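Local coordinates for microcin B17-processing protein McbB (Escherichia coli, PDB 6GRI) that is necessary for processing the inactive microcin B17 precursor, McbA, into the active antibiotic peptide, at residues Lys45-Leu50 with Lys77-Thr82; Ile152-Tyr157 with Cys192-Ile197; Glu176-Asp181 with Tyr243-Arg248; Val263-Ser268 with Leu279-Val284. All coordinates share one frame; numbering follows the deposited sequence.

Contact 1. Residues Lys45-Leu50 with Lys77-Thr82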
loop_
_atom_site.group_PDB
_atom_site.type_symbol
_atom_site.label_atom_id
_atom_site.label_comp_id
_atom_site.label_asym_id
_atom_site.label_seq_id
_atom_site.Cartn_x
_atom_site.Cartn_y
_atom_site.Cartn_z
ATOM N N LYS A 45 39.614 37.019 -2.651
ATOM C CA LYS A 45 38.894 38.240 -3.061
ATOM C C LYS A 45 37.589 37.907 -3.787
ATOM O O LYS A 45 36.515 38.396 -3.409
ATOM C CB LYS A 45 39.773 39.108 -3.961
ATOM N N VAL A 46 37.696 37.056 -4.810
ATOM C CA VAL A 46 36.532 36.583 -5.573
ATOM C C VAL A 46 35.529 35.926 -4.629
ATOM O O VAL A 46 34.342 36.239 -4.686
ATOM C CB VAL A 46 36.928 35.587 -6.704
ATOM C CG1 VAL A 46 35.697 34.948 -7.348
ATOM C CG2 VAL A 46 37.775 36.273 -7.771
ATOM N N LEU A 47 36.014 35.029 -3.764
ATOM C CA LEU A 47 35.151 34.324 -2.803
ATOM C C LEU A 47 34.484 35.286 -1.824
ATOM O O LEU A 47 33.296 35.140 -1.515
ATOM C CB LEU A 47 35.919 33.222 -2.052
ATOM C CG LEU A 47 36.212 31.957 -2.868
ATOM C CD1 LEU A 47 37.188 31.049 -2.135
ATOM C CD2 LEU A 47 34.939 31.195 -3.199
ATOM N N GLU A 48 35.242 36.271 -1.356
ATOM C CA GLU A 48 34.673 37.380 -0.593
ATOM C C GLU A 48 33.550 38.104 -1.374
ATOM O O GLU A 48 32.498 38.388 -0.800
ATOM C CB GLU A 48 35.775 38.366 -0.176
ATOM N N SER A 49 33.769 38.370 -2.669
ATOM C CA SER A 49 32.766 39.029 -3.545
ATOM C C SER A 49 31.464 38.215 -3.740
ATOM O O SER A 49 30.367 38.744 -3.572
ATOM C CB SER A 49 33.386 39.378 -4.909
ATOM N N LEU A 50 31.602 36.930 -4.065
ATOM C CA LEU A 50 30.459 36.016 -4.286
ATOM C C LEU A 50 29.563 35.763 -3.064
ATOM O O LEU A 50 28.397 35.383 -3.226
ATOM C CB LEU A 50 30.953 34.659 -4.802
ATOM C CG LEU A 50 31.566 34.672 -6.203
ATOM C CD1 LEU A 50 32.531 33.513 -6.397
ATOM C CD2 LEU A 50 30.480 34.654 -7.269
ATOM N N LYS A 77 36.523 29.318 -13.059
ATOM C CA LYS A 77 35.214 28.700 -13.202
ATOM C C LYS A 77 35.272 27.200 -12.889
ATOM O O LYS A 77 34.352 26.669 -12.262
ATOM C CB LYS A 77 34.655 28.944 -14.609
ATOM N N GLU A 78 36.342 26.520 -13.308
ATOM C CA GLU A 78 36.529 25.114 -12.932
ATOM C C GLU A 78 36.731 24.970 -11.419
ATOM O O GLU A 78 36.272 23.994 -10.834
ATOM C CB GLU A 78 37.668 24.448 -13.721
ATOM C CG GLU A 78 39.082 24.929 -13.403
ATOM C CD GLU A 78 39.890 24.035 -12.456
ATOM O OE1 GLU A 78 41.132 24.187 -12.434
ATOM O OE2 GLU A 78 39.316 23.187 -11.734
ATOM N N PHE A 79 37.394 25.943 -10.791
ATOM C CA PHE A 79 37.566 25.932 -9.339
ATOM C C PHE A 79 36.228 26.114 -8.643
ATOM O O PHE A 79 35.809 25.255 -7.874
ATOM C CB PHE A 79 38.546 27.015 -8.875
ATOM C CG PHE A 79 38.767 27.034 -7.382
ATOM C CD1 PHE A 79 39.657 26.146 -6.783
ATOM C CD2 PHE A 79 38.076 27.933 -6.569
ATOM C CE1 PHE A 79 39.856 26.159 -5.410
ATOM C CE2 PHE A 79 38.273 27.947 -5.193
ATOM C CZ PHE A 79 39.164 27.058 -4.613
ATOM N N LEU A 80 35.559 27.228 -8.925
ATOM C CA LEU A 80 34.291 27.567 -8.252
ATOM C C LEU A 80 33.183 26.522 -8.476
ATOM O O LEU A 80 32.366 26.289 -7.586
ATOM C CB LEU A 80 33.812 28.958 -8.683
ATOM C CG LEU A 80 34.693 30.136 -8.245
ATOM C CD1 LEU A 80 34.444 31.358 -9.122
ATOM C CD2 LEU A 80 34.467 30.470 -6.777
ATOM N N ILE A 81 33.162 25.905 -9.659
ATOM C CA ILE A 81 32.198 24.845 -9.968
ATOM C C ILE A 81 32.521 23.559 -9.192
ATOM O O ILE A 81 31.663 23.048 -8.465
ATOM C CB ILE A 81 32.112 24.557 -11.484
ATOM N N THR A 82 33.757 23.062 -9.306
ATOM C CA THR A 82 34.134 21.784 -8.667
ATOM C C THR A 82 34.070 21.807 -7.143
ATOM O O THR A 82 33.665 20.816 -6.542
ATOM C CB THR A 82 35.549 21.301 -9.041
ATOM O OG1 THR A 82 36.510 22.287 -8.657
ATOM C CG2 THR A 82 35.664 20.995 -10.532
#
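Leu80 of helix 73-82 carries most of the apolar packing, pointing its two methyl groups at Val46, Leu47 and Leu50 of helix 42-52. CD2 of Leu80 meets CD1 of Leu50 at 3.6 Å, the two side chains reaching toward each other tip to tip. The same Leu80 CD2 lies 3.7 Å from Leu47 CD2, but here the chains slide past one another in opposite directions. The second branch, Leu80 CD1, lies 4.0 Å from Leu50 CD1 and, more loosely, 4.2 Å from Val46 CG1. Val46 places CG1 opposite its own backbone N (chi1 172°), which directs this methyl across to the other helix. The aromatic part of the contact is slighter: Leu47 CD1 lies 4.5 Å from Phe79 CE2, close to the ring plane, so the leucine meets an edge of the ring.

No hydrogen bond crosses between Lys45-Leu50 and Lys77-Thr82; helical backbone bonds, such as Leu50 N to Val46 O, stay within each helix. The short axes pass 12.5 Å apart and cross at -53°, a wide separation bridged by leucine branches. Around this layer, Val46 and Leu50 also pack on helix 59-69, whereas Leu47 and Leu50 reach strand 13-23. Three helices thus share a hydrophobic core with a small antiparallel sheet, consistent with the winged helix-turn-helix type of domain found as a peptide-recognition element in enzymes that modify ribosomally made peptides.

Contact 2. Residues Ile152-Tyr157 with Cys192-Ile197. With ZN (zinc ion), chain E.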
loop_
_atom_site.group_PDB
_atom_site.type_symbol
_atom_site.label_atom_id
_atom_site.label_comp_id
_atom_site.label_asym_id
_atom_site.label_seq_id
_atom_site.Cartn_x
_atom_site.Cartn_y
_atom_site.Cartn_z
ATOM N N ILE A 152 -12.608 28.473 -0.801
ATOM C CA ILE A 152 -11.437 29.328 -1.082
ATOM C C ILE A 152 -10.683 28.774 -2.288
ATOM O O ILE A 152 -10.381 29.525 -3.216
ATOM C CB ILE A 152 -10.458 29.474 0.113
ATOM C CG1 ILE A 152 -11.130 30.193 1.290
ATOM C CG2 ILE A 152 -9.214 30.241 -0.320
ATOM C CD1 ILE A 152 -10.237 30.499 2.485
ATOM N N VAL A 153 -10.404 27.466 -2.270
ATOM C CA VAL A 153 -9.705 26.784 -3.376
ATOM C C VAL A 153 -10.534 26.820 -4.687
ATOM O O VAL A 153 -9.998 27.120 -5.760
ATOM C CB VAL A 153 -9.309 25.324 -2.994
ATOM C CG1 VAL A 153 -8.734 24.559 -4.190
ATOM C CG2 VAL A 153 -8.308 25.316 -1.845
ATOM N N LYS A 154 -11.826 26.514 -4.593
ATOM C CA LYS A 154 -12.729 26.624 -5.748
ATOM C C LYS A 154 -12.645 27.996 -6.415
ATOM O O LYS A 154 -12.594 28.084 -7.638
ATOM C CB LYS A 154 -14.187 26.363 -5.348
ATOM C CG LYS A 154 -14.599 24.902 -5.339
ATOM C CD LYS A 154 -16.076 24.747 -4.986
ATOM C CE LYS A 154 -17.018 25.170 -6.116
ATOM N NZ LYS A 154 -17.056 24.189 -7.240
ATOM N N ARG A 155 -12.649 29.055 -5.606
ATOM C CA ARG A 155 -12.513 30.432 -6.112
ATOM C C ARG A 155 -11.213 30.624 -6.891
ATOM O O ARG A 155 -11.217 31.195 -7.981
ATOM C CB ARG A 155 -12.556 31.439 -4.961
ATOM C CG ARG A 155 -12.517 32.905 -5.382
ATOM C CD ARG A 155 -11.529 33.698 -4.536
ATOM N NE ARG A 155 -11.598 35.132 -4.816
ATOM C CZ ARG A 155 -11.089 36.092 -4.042
ATOM N NH1 ARG A 155 -10.450 35.801 -2.906
ATOM N NH2 ARG A 155 -11.229 37.368 -4.408
ATOM N N ILE A 156 -10.112 30.138 -6.326
ATOM C CA ILE A 156 -8.801 30.287 -6.943
ATOM C C ILE A 156 -8.712 29.476 -8.241
ATOM O O ILE A 156 -8.162 29.961 -9.229
ATOM C CB ILE A 156 -7.684 29.911 -5.948
ATOM C CG1 ILE A 156 -7.671 30.889 -4.755
ATOM C CG2 ILE A 156 -6.314 29.845 -6.621
ATOM C CD1 ILE A 156 -7.232 32.308 -5.063
ATOM N N TYR A 157 -9.253 28.261 -8.243
ATOM C CA TYR A 157 -9.270 27.418 -9.456
ATOM C C TYR A 157 -10.160 28.046 -10.523
ATOM O O TYR A 157 -9.766 28.167 -11.681
ATOM C CB TYR A 157 -9.729 25.978 -9.138
ATOM C CG TYR A 157 -8.696 25.065 -8.462
ATOM C CD1 TYR A 157 -7.422 25.528 -8.076
ATOM C CD2 TYR A 157 -9.013 23.739 -8.177
ATOM C CE1 TYR A 157 -6.508 24.693 -7.456
ATOM C CE2 TYR A 157 -8.106 22.902 -7.547
ATOM C CZ TYR A 157 -6.855 23.385 -7.186
ATOM O OH TYR A 157 -5.949 22.558 -6.566
ATOM N N CYS A 192 -5.708 17.480 -8.699
ATOM C CA CYS A 192 -5.983 18.772 -8.081
ATOM C C CYS A 192 -6.065 18.667 -6.551
ATOM O O CYS A 192 -5.905 17.590 -6.004
ATOM C CB CYS A 192 -7.305 19.311 -8.618
ATOM S SG CYS A 192 -8.731 18.542 -7.826
ATOM N N HIS A 193 -6.351 19.784 -5.874
ATOM C CA HIS A 193 -6.505 19.804 -4.411
ATOM C C HIS A 193 -7.483 18.771 -3.906
ATOM O O HIS A 193 -7.240 18.154 -2.882
ATOM C CB HIS A 193 -7.012 21.156 -3.921
ATOM C CG HIS A 193 -7.378 21.167 -2.470
ATOM N ND1 HIS A 193 -6.501 20.783 -1.478
ATOM C CD2 HIS A 193 -8.528 21.504 -1.844
ATOM C CE1 HIS A 193 -7.090 20.905 -0.301
ATOM N NE2 HIS A 193 -8.320 21.340 -0.496
ATOM N N PHE A 194 -8.603 18.615 -4.608
ATOM C CA PHE A 194 -9.723 17.808 -4.107
ATOM C C PHE A 194 -9.471 16.308 -4.216
ATOM O O PHE A 194 -9.990 15.530 -3.415
ATOM C CB PHE A 194 -11.030 18.229 -4.784
ATOM C CG PHE A 194 -11.428 19.629 -4.450
ATOM C CD1 PHE A 194 -11.872 19.933 -3.185
ATOM C CD2 PHE A 194 -11.311 20.643 -5.376
ATOM C CE1 PHE A 194 -12.214 21.223 -2.843
ATOM C CE2 PHE A 194 -11.643 21.937 -5.048
ATOM C CZ PHE A 194 -12.098 22.233 -3.773
ATOM N N CYS A 195 -8.672 15.921 -5.207
ATOM C CA CYS A 195 -8.099 14.582 -5.267
ATOM C C CYS A 195 -7.229 14.252 -4.038
ATOM O O CYS A 195 -7.241 13.123 -3.549
ATOM C CB CYS A 195 -7.290 14.403 -6.556
ATOM S SG CYS A 195 -8.299 14.325 -8.060
ATOM N N HIS A 196 -6.485 15.239 -3.547
ATOM C CA HIS A 196 -5.637 15.057 -2.368
ATOM C C HIS A 196 -6.401 14.940 -1.075
ATOM O O HIS A 196 -6.232 13.951 -0.357
ATOM C CB HIS A 196 -4.612 16.171 -2.252
ATOM C CG HIS A 196 -3.522 16.060 -3.255
ATOM N ND1 HIS A 196 -3.664 16.497 -4.550
ATOM C CD2 HIS A 196 -2.285 15.522 -3.170
ATOM C CE1 HIS A 196 -2.551 16.255 -5.217
ATOM N NE2 HIS A 196 -1.701 15.657 -4.405
ATOM N N ILE A 197 -7.227 15.950 -0.781
ATOM C CA ILE A 197 -7.994 16.018 0.478
ATOM C C ILE A 197 -8.914 14.813 0.650
ATOM O O ILE A 197 -9.115 14.378 1.765
ATOM C CB ILE A 197 -8.778 17.355 0.610
ATOM C CG1 ILE A 197 -9.248 17.615 2.055
ATOM C CG2 ILE A 197 -9.969 17.389 -0.335
ATOM C CD1 ILE A 197 -8.144 17.854 3.064
HETATM ZN ZN ZN E . -9.036 16.456 -8.769
#
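Val153 and His193 have CA atoms 7.7 Å apart where helix 150-160 runs nearly antiparallel to the start of helix 193-204, the short axes lying 12.0 Å apart at 153°. Across this gap Tyr157 makes the polar link. Its OH accepts a hydrogen bond of 2.9 Å from His193 N, and the donor approaches at the edge of the phenol, in the ring plane, with an N-H...O angle of 147°. The same hydroxyl is hydrogen-bonded to Gln170 OE1, so two partners fix the outer end of the ring. One turn earlier in the helix, Val153 CG1 sits over the centre of the Tyr157 ring, 3.7 Å above its plane.

Val153 also serves the opposite helix: CG2 touches His193 CD2 at 3.8 Å, and CG1 touches Phe194 CE2 at 4.0 Å. His193 turns CG opposite its backbone N (chi1 171°), crossing Val153 at about a right angle; ND1 is hydrogen-bonded to Asp181 OD2 and NE2 to Tyr148 OH. Lys154 adds the apolar part of its chain, CG resting near Phe194 CZ.

Beside Tyr157 CE2 lies CB of Cys192, the N-cap of the second helix, whose SG accepts a weak bond from Phe194 N. That SG also binds zinc at 2.3 Å, and Cys195 SG, one turn on, binds it at 2.4 Å. Cys290 and Cys292 complete a four-cysteine zinc site that ties the start of helix 193-204 to the C-terminal tail, reminiscent of the two-pair zinc sites of E1-like enzymes.

Contact 3. Residues Glu176-Asp181 with Tyr243-Arg248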
loop_
_atom_site.group_PDB
_atom_site.type_symbol
_atom_site.label_atom_id
_atom_site.label_comp_id
_atom_site.label_asym_id
_atom_site.label_seq_id
_atom_site.Cartn_x
_atom_site.Cartn_y
_atom_site.Cartn_z
ATOM N N GLU A 176 -2.720 16.826 12.944
ATOM C CA GLU A 176 -1.449 17.298 13.474
ATOM C C GLU A 176 -0.418 17.473 12.361
ATOM O O GLU A 176 0.772 17.603 12.629
ATOM C CB GLU A 176 -0.965 16.310 14.522
ATOM C CG GLU A 176 -2.086 15.853 15.457
ATOM C CD GLU A 176 -1.593 15.290 16.776
ATOM O OE1 GLU A 176 -2.202 14.319 17.276
ATOM O OE2 GLU A 176 -0.608 15.819 17.324
ATOM N N SER A 177 -0.894 17.529 11.117
ATOM C CA SER A 177 -0.056 17.418 9.942
ATOM C C SER A 177 -0.069 18.699 9.119
ATOM O O SER A 177 -1.062 19.428 9.110
ATOM C CB SER A 177 -0.565 16.274 9.067
ATOM O OG SER A 177 -1.696 16.657 8.282
ATOM N N PHE A 178 1.029 18.951 8.413
ATOM C CA PHE A 178 1.105 20.036 7.464
ATOM C C PHE A 178 1.143 19.427 6.088
ATOM O O PHE A 178 2.094 18.736 5.738
ATOM C CB PHE A 178 2.340 20.911 7.679
ATOM C CG PHE A 178 2.468 22.024 6.672
ATOM C CD1 PHE A 178 1.386 22.861 6.389
ATOM C CD2 PHE A 178 3.664 22.235 5.993
ATOM C CE1 PHE A 178 1.509 23.885 5.462
ATOM C CE2 PHE A 178 3.789 23.263 5.058
ATOM C CZ PHE A 178 2.711 24.085 4.794
ATOM N N ARG A 179 0.111 19.730 5.311
ATOM C CA ARG A 179 -0.112 19.129 4.013
ATOM C C ARG A 179 0.327 20.082 2.916
ATOM O O ARG A 179 -0.098 21.233 2.880
ATOM C CB ARG A 179 -1.600 18.824 3.851
ATOM C CG ARG A 179 -2.151 17.886 4.903
ATOM C CD ARG A 179 -1.711 16.473 4.586
ATOM N NE ARG A 179 -1.948 15.525 5.663
ATOM C CZ ARG A 179 -1.785 14.214 5.543
ATOM N NH1 ARG A 179 -1.381 13.670 4.395
ATOM N NH2 ARG A 179 -2.028 13.436 6.586
ATOM N N ILE A 180 1.192 19.599 2.036
ATOM C CA ILE A 180 1.534 20.298 0.809
ATOM C C ILE A 180 1.092 19.368 -0.305
ATOM O O ILE A 180 1.666 18.292 -0.471
ATOM C CB ILE A 180 3.045 20.590 0.720
ATOM C CG1 ILE A 180 3.428 21.616 1.783
ATOM C CG2 ILE A 180 3.416 21.093 -0.674
ATOM C CD1 ILE A 180 4.904 21.964 1.827
ATOM N N ASP A 181 0.061 19.768 -1.047
ATOM C CA ASP A 181 -0.451 18.937 -2.138
ATOM C C ASP A 181 0.582 18.855 -3.243
ATOM O O ASP A 181 1.442 19.716 -3.362
ATOM C CB ASP A 181 -1.764 19.492 -2.714
ATOM C CG ASP A 181 -2.955 19.373 -1.751
ATOM O OD1 ASP A 181 -2.883 18.593 -0.770
ATOM O OD2 ASP A 181 -3.982 20.071 -1.991
ATOM N N TYR A 243 7.089 27.397 7.026
ATOM C CA TYR A 243 7.792 28.367 6.172
ATOM C C TYR A 243 8.986 27.722 5.459
ATOM O O TYR A 243 9.191 27.944 4.267
ATOM C CB TYR A 243 8.246 29.552 7.031
ATOM C CG TYR A 243 8.763 30.800 6.321
ATOM C CD1 TYR A 243 7.921 31.607 5.553
ATOM C CD2 TYR A 243 10.084 31.220 6.502
ATOM C CE1 TYR A 243 8.397 32.767 4.957
ATOM C CE2 TYR A 243 10.568 32.368 5.907
ATOM C CZ TYR A 243 9.732 33.142 5.136
ATOM O OH TYR A 243 10.250 34.290 4.569
ATOM N N HIS A 244 9.748 26.905 6.189
ATOM C CA HIS A 244 10.933 26.262 5.637
ATOM C C HIS A 244 10.586 25.189 4.608
ATOM O O HIS A 244 11.245 25.095 3.565
ATOM C CB HIS A 244 11.793 25.669 6.764
ATOM C CG HIS A 244 13.075 25.059 6.282
ATOM N ND1 HIS A 244 14.013 25.770 5.565
ATOM C CD2 HIS A 244 13.550 23.794 6.374
ATOM C CE1 HIS A 244 15.015 24.971 5.245
ATOM N NE2 HIS A 244 14.763 23.767 5.732
ATOM N N LEU A 245 9.564 24.377 4.902
ATOM C CA LEU A 245 9.089 23.364 3.946
ATOM C C LEU A 245 8.559 23.991 2.658
ATOM O O LEU A 245 8.833 23.475 1.563
ATOM C CB LEU A 245 8.006 22.476 4.556
ATOM C CG LEU A 245 8.354 21.565 5.739
ATOM C CD1 LEU A 245 7.263 20.519 5.902
ATOM C CD2 LEU A 245 9.701 20.883 5.581
ATOM N N ILE A 246 7.817 25.098 2.791
ATOM C CA ILE A 246 7.316 25.835 1.632
ATOM C C ILE A 246 8.487 26.314 0.779
ATOM O O ILE A 246 8.465 26.178 -0.439
ATOM C CB ILE A 246 6.444 27.053 2.037
ATOM C CG1 ILE A 246 5.145 26.606 2.721
ATOM C CG2 ILE A 246 6.098 27.929 0.825
ATOM C CD1 ILE A 246 4.565 27.653 3.649
ATOM N N LYS A 247 9.504 26.882 1.413
ATOM C CA LYS A 247 10.651 27.401 0.675
ATOM C C LYS A 247 11.341 26.287 -0.091
ATOM O O LYS A 247 11.622 26.421 -1.291
ATOM C CB LYS A 247 11.652 28.048 1.622
ATOM C CG LYS A 247 12.804 28.737 0.919
ATOM C CD LYS A 247 13.857 29.166 1.911
ATOM C CE LYS A 247 14.854 28.053 2.166
ATOM N NZ LYS A 247 15.969 28.536 3.019
ATOM N N ARG A 248 11.616 25.188 0.610
ATOM C CA ARG A 248 12.354 24.075 0.014
ATOM C C ARG A 248 11.592 23.430 -1.112
ATOM O O ARG A 248 12.193 23.024 -2.101
ATOM C CB ARG A 248 12.723 23.030 1.058
ATOM C CG ARG A 248 13.782 23.480 2.049
ATOM C CD ARG A 248 15.042 23.936 1.341
ATOM N NE ARG A 248 16.201 23.967 2.212
ATOM C CZ ARG A 248 17.307 24.674 1.983
ATOM N NH1 ARG A 248 17.433 25.445 0.904
ATOM N NH2 ARG A 248 18.303 24.618 2.858
#
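Phe178 sets its ring carbon CG opposite the backbone N (chi1 178°), and Ile180 swings CG1 opposite its carbonyl carbon (chi1 -68°); both side chains thereby reach Leu245 and Ile246. This is a helix packed on the face of a mixed beta-sheet, a layered alpha/beta design consistent with an E1-like domain: strand 177-180 and helix 236-254 run almost alongside, their short axes 10.4 Å apart and 21° from parallel.

The packing is wholly apolar, and no hydrogen bond joins the two segments. Leu245 slides past Phe178 in the opposite direction, while Ile246 crosses the phenylalanine at about a right angle. Ile180 comes in obliquely, CD1 lying 4.2 Å from Leu245 CB, near the helix backbone. On the strand's other face, Arg179 NE donates a hydrogen bond to Ser177 OG at 2.9 Å, and Arg179 makes a cation-pi contact with Trp200. The far side of the helix meets a second copy of the protein, where Lys247 and Arg248 both form salt bridges with Glu238 of that subunit.

The Phe178 ring offers its edge to both helix residues: CD2 lies 4.0 Å from Leu245 CD1, and CZ lies 4.1 Å from Ile246 CG1.

Contact 4. Residues Val263-Ser268 with Leu279-Val284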
loop_
_atom_site.group_PDB
_atom_site.type_symbol
_atom_site.label_atom_id
_atom_site.label_comp_id
_atom_site.label_asym_id
_atom_site.label_seq_id
_atom_site.Cartn_x
_atom_site.Cartn_y
_atom_site.Cartn_z
ATOM N N VAL A 263 12.511 11.420 -10.642
ATOM C CA VAL A 263 11.356 11.732 -11.481
ATOM C C VAL A 263 10.039 11.108 -11.012
ATOM O O VAL A 263 8.965 11.613 -11.379
ATOM C CB VAL A 263 11.594 11.388 -12.973
ATOM C CG1 VAL A 263 12.650 12.317 -13.558
ATOM C CG2 VAL A 263 11.967 9.917 -13.174
ATOM N N ASP A 264 10.104 10.052 -10.200
ATOM C CA ASP A 264 8.895 9.391 -9.702
ATOM C C ASP A 264 8.252 10.039 -8.467
ATOM O O ASP A 264 7.187 9.589 -8.036
ATOM C CB ASP A 264 9.107 7.878 -9.504
ATOM C CG ASP A 264 9.987 7.524 -8.299
ATOM O OD1 ASP A 264 10.313 8.402 -7.471
ATOM O OD2 ASP A 264 10.358 6.331 -8.190
ATOM N N ASN A 265 8.869 11.082 -7.907
ATOM C CA ASN A 265 8.242 11.832 -6.814
ATOM C C ASN A 265 8.453 13.332 -6.855
ATOM O O ASN A 265 8.319 14.004 -5.833
ATOM C CB ASN A 265 8.676 11.265 -5.448
ATOM C CG ASN A 265 7.530 10.589 -4.700
ATOM O OD1 ASN A 265 6.358 10.620 -5.123
ATOM N ND2 ASN A 265 7.865 9.958 -3.578
ATOM N N PHE A 266 8.707 13.864 -8.043
ATOM C CA PHE A 266 9.052 15.272 -8.193
ATOM C C PHE A 266 7.827 16.160 -8.016
ATOM O O PHE A 266 7.908 17.213 -7.394
ATOM C CB PHE A 266 9.719 15.498 -9.549
ATOM C CG PHE A 266 10.093 16.920 -9.808
ATOM C CD1 PHE A 266 11.034 17.560 -9.010
ATOM C CD2 PHE A 266 9.506 17.633 -10.855
ATOM C CE1 PHE A 266 11.378 18.883 -9.249
ATOM C CE2 PHE A 266 9.851 18.952 -11.096
ATOM C CZ PHE A 266 10.785 19.578 -10.291
ATOM N N MET A 267 6.701 15.703 -8.551
ATOM C CA MET A 267 5.431 16.434 -8.550
ATOM C C MET A 267 4.553 16.145 -7.327
ATOM O O MET A 267 3.489 16.770 -7.164
ATOM C CB MET A 267 4.604 16.004 -9.768
ATOM C CG MET A 267 5.250 16.217 -11.119
ATOM S SD MET A 267 4.584 17.667 -11.930
ATOM C CE MET A 267 5.403 18.945 -10.988
ATOM N N SER A 268 4.978 15.200 -6.487
ATOM C CA SER A 268 4.092 14.570 -5.517
ATOM C C SER A 268 3.840 15.361 -4.232
ATOM O O SER A 268 4.514 16.354 -3.935
ATOM C CB SER A 268 4.637 13.194 -5.185
ATOM O OG SER A 268 4.773 12.450 -6.376
ATOM N N LEU A 279 8.586 13.702 7.496
ATOM C CA LEU A 279 8.015 13.995 6.184
ATOM C C LEU A 279 7.534 12.716 5.524
ATOM O O LEU A 279 8.061 11.636 5.767
ATOM C CB LEU A 279 9.038 14.680 5.268
ATOM C CG LEU A 279 8.935 16.201 5.159
ATOM C CD1 LEU A 279 8.818 16.906 6.504
ATOM C CD2 LEU A 279 10.135 16.723 4.409
ATOM N N CYS A 280 6.537 12.852 4.665
ATOM C CA CYS A 280 6.071 11.740 3.869
ATOM C C CYS A 280 5.691 12.222 2.462
ATOM O O CYS A 280 4.726 12.967 2.303
ATOM C CB CYS A 280 4.911 11.084 4.572
ATOM S SG CYS A 280 4.367 9.639 3.675
ATOM N N LYS A 281 6.489 11.822 1.467
ATOM C CA LYS A 281 6.267 12.141 0.057
ATOM C C LYS A 281 5.446 11.042 -0.591
ATOM O O LYS A 281 5.938 9.927 -0.729
ATOM C CB LYS A 281 7.585 12.250 -0.703
ATOM C CG LYS A 281 8.209 13.631 -0.719
ATOM C CD LYS A 281 9.389 13.698 -1.688
ATOM C CE LYS A 281 10.089 15.053 -1.671
ATOM N NZ LYS A 281 10.814 15.318 -0.391
ATOM N N GLU A 282 4.212 11.356 -0.996
ATOM C CA GLU A 282 3.307 10.380 -1.621
ATOM C C GLU A 282 2.648 10.917 -2.916
ATOM O O GLU A 282 2.078 11.999 -2.911
ATOM C CB GLU A 282 2.225 9.964 -0.626
ATOM C CG GLU A 282 1.674 8.566 -0.889
ATOM C CD GLU A 282 0.342 8.309 -0.216
ATOM O OE1 GLU A 282 0.061 8.968 0.811
ATOM O OE2 GLU A 282 -0.424 7.436 -0.704
ATOM N N PRO A 283 2.744 10.162 -4.034
ATOM C CA PRO A 283 1.973 10.520 -5.211
ATOM C C PRO A 283 0.525 10.051 -5.027
ATOM O O PRO A 283 0.284 8.921 -4.572
ATOM C CB PRO A 283 2.648 9.717 -6.311
ATOM C CG PRO A 283 3.102 8.461 -5.636
ATOM C CD PRO A 283 3.430 8.858 -4.216
ATOM N N VAL A 284 -0.428 10.909 -5.365
ATOM C CA VAL A 284 -1.837 10.624 -5.144
ATOM C C VAL A 284 -2.500 10.375 -6.481
ATOM O O VAL A 284 -2.076 10.939 -7.468
ATOM C CB VAL A 284 -2.489 11.786 -4.393
ATOM C CG1 VAL A 284 -3.995 11.609 -4.285
ATOM C CG2 VAL A 284 -1.875 11.895 -3.003
#
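Asn265 meets Lys281 and Pro283 through opposite ends of its amide. ND2 gives a weak hydrogen bond to Lys281 O, 3.4 Å long and bent to 135°, and packs beside Lys281 CB at 3.7 Å. OD1 lies 3.5 Å from Pro283 CD, the proline ring crossing the asparagine side chain at about a right angle. Ser268 covers the other part of the proline: its OG is 3.5 Å from Pro283 CB, and its CB rests 3.6 Å from Glu282 O.

What holds the amide in place is Ser268 itself. Its OG donates to Asn265 OD1 at 2.7 Å, approaching at a C=O...O angle of 136° and tilted 25° from the carbonyl plane. With OG opposite its own carbonyl carbon, beside its backbone N, the serine reaches back to Asn265, three residues earlier. The carboxamide is thus bound at both ends, firmly within its own loop and only weakly to the facing chain.

Farther out, Glu282 pairs through its backbone with Ser269, the residue that follows the loop, and its carboxylate forms a salt bridge with Arg203 of the same chain. The loop also meets McbC: Phe266 packs on Phe38 of one McbC chain, and Asp264 forms a salt bridge with Arg203 of another McbC chain. Asn265 and Ser268 thus join an McbC-contacting loop to the edge of an antiparallel beta-hairpin, 269-273 with 279-282, at the margin of the mixed sheet.

Overall arrangement
Contact 1 stands apart, in the N-terminal domain, with its nearest atoms at least about 15 Å from those of the others; contacts 2, 3 and 4 adjoin one another on the larger domain. Contacts 1, 2 and 3 are buried and contact 4 lies at the surface. Contacts 1 and 3 are purely apolar, helix on helix and helix on sheet, whereas contact 2 mixes apolar packing with a hydrogen bond and zinc ligands, and contact 4 relies on an amide and a hydroxyl. Contacts 3 and 4 reach the same sheet, Leu245 packing on Leu279. Contacts 2 and 3 meet at the Asp181-His193 pair, and His196 of contact 2 touches Val284 of contact 4.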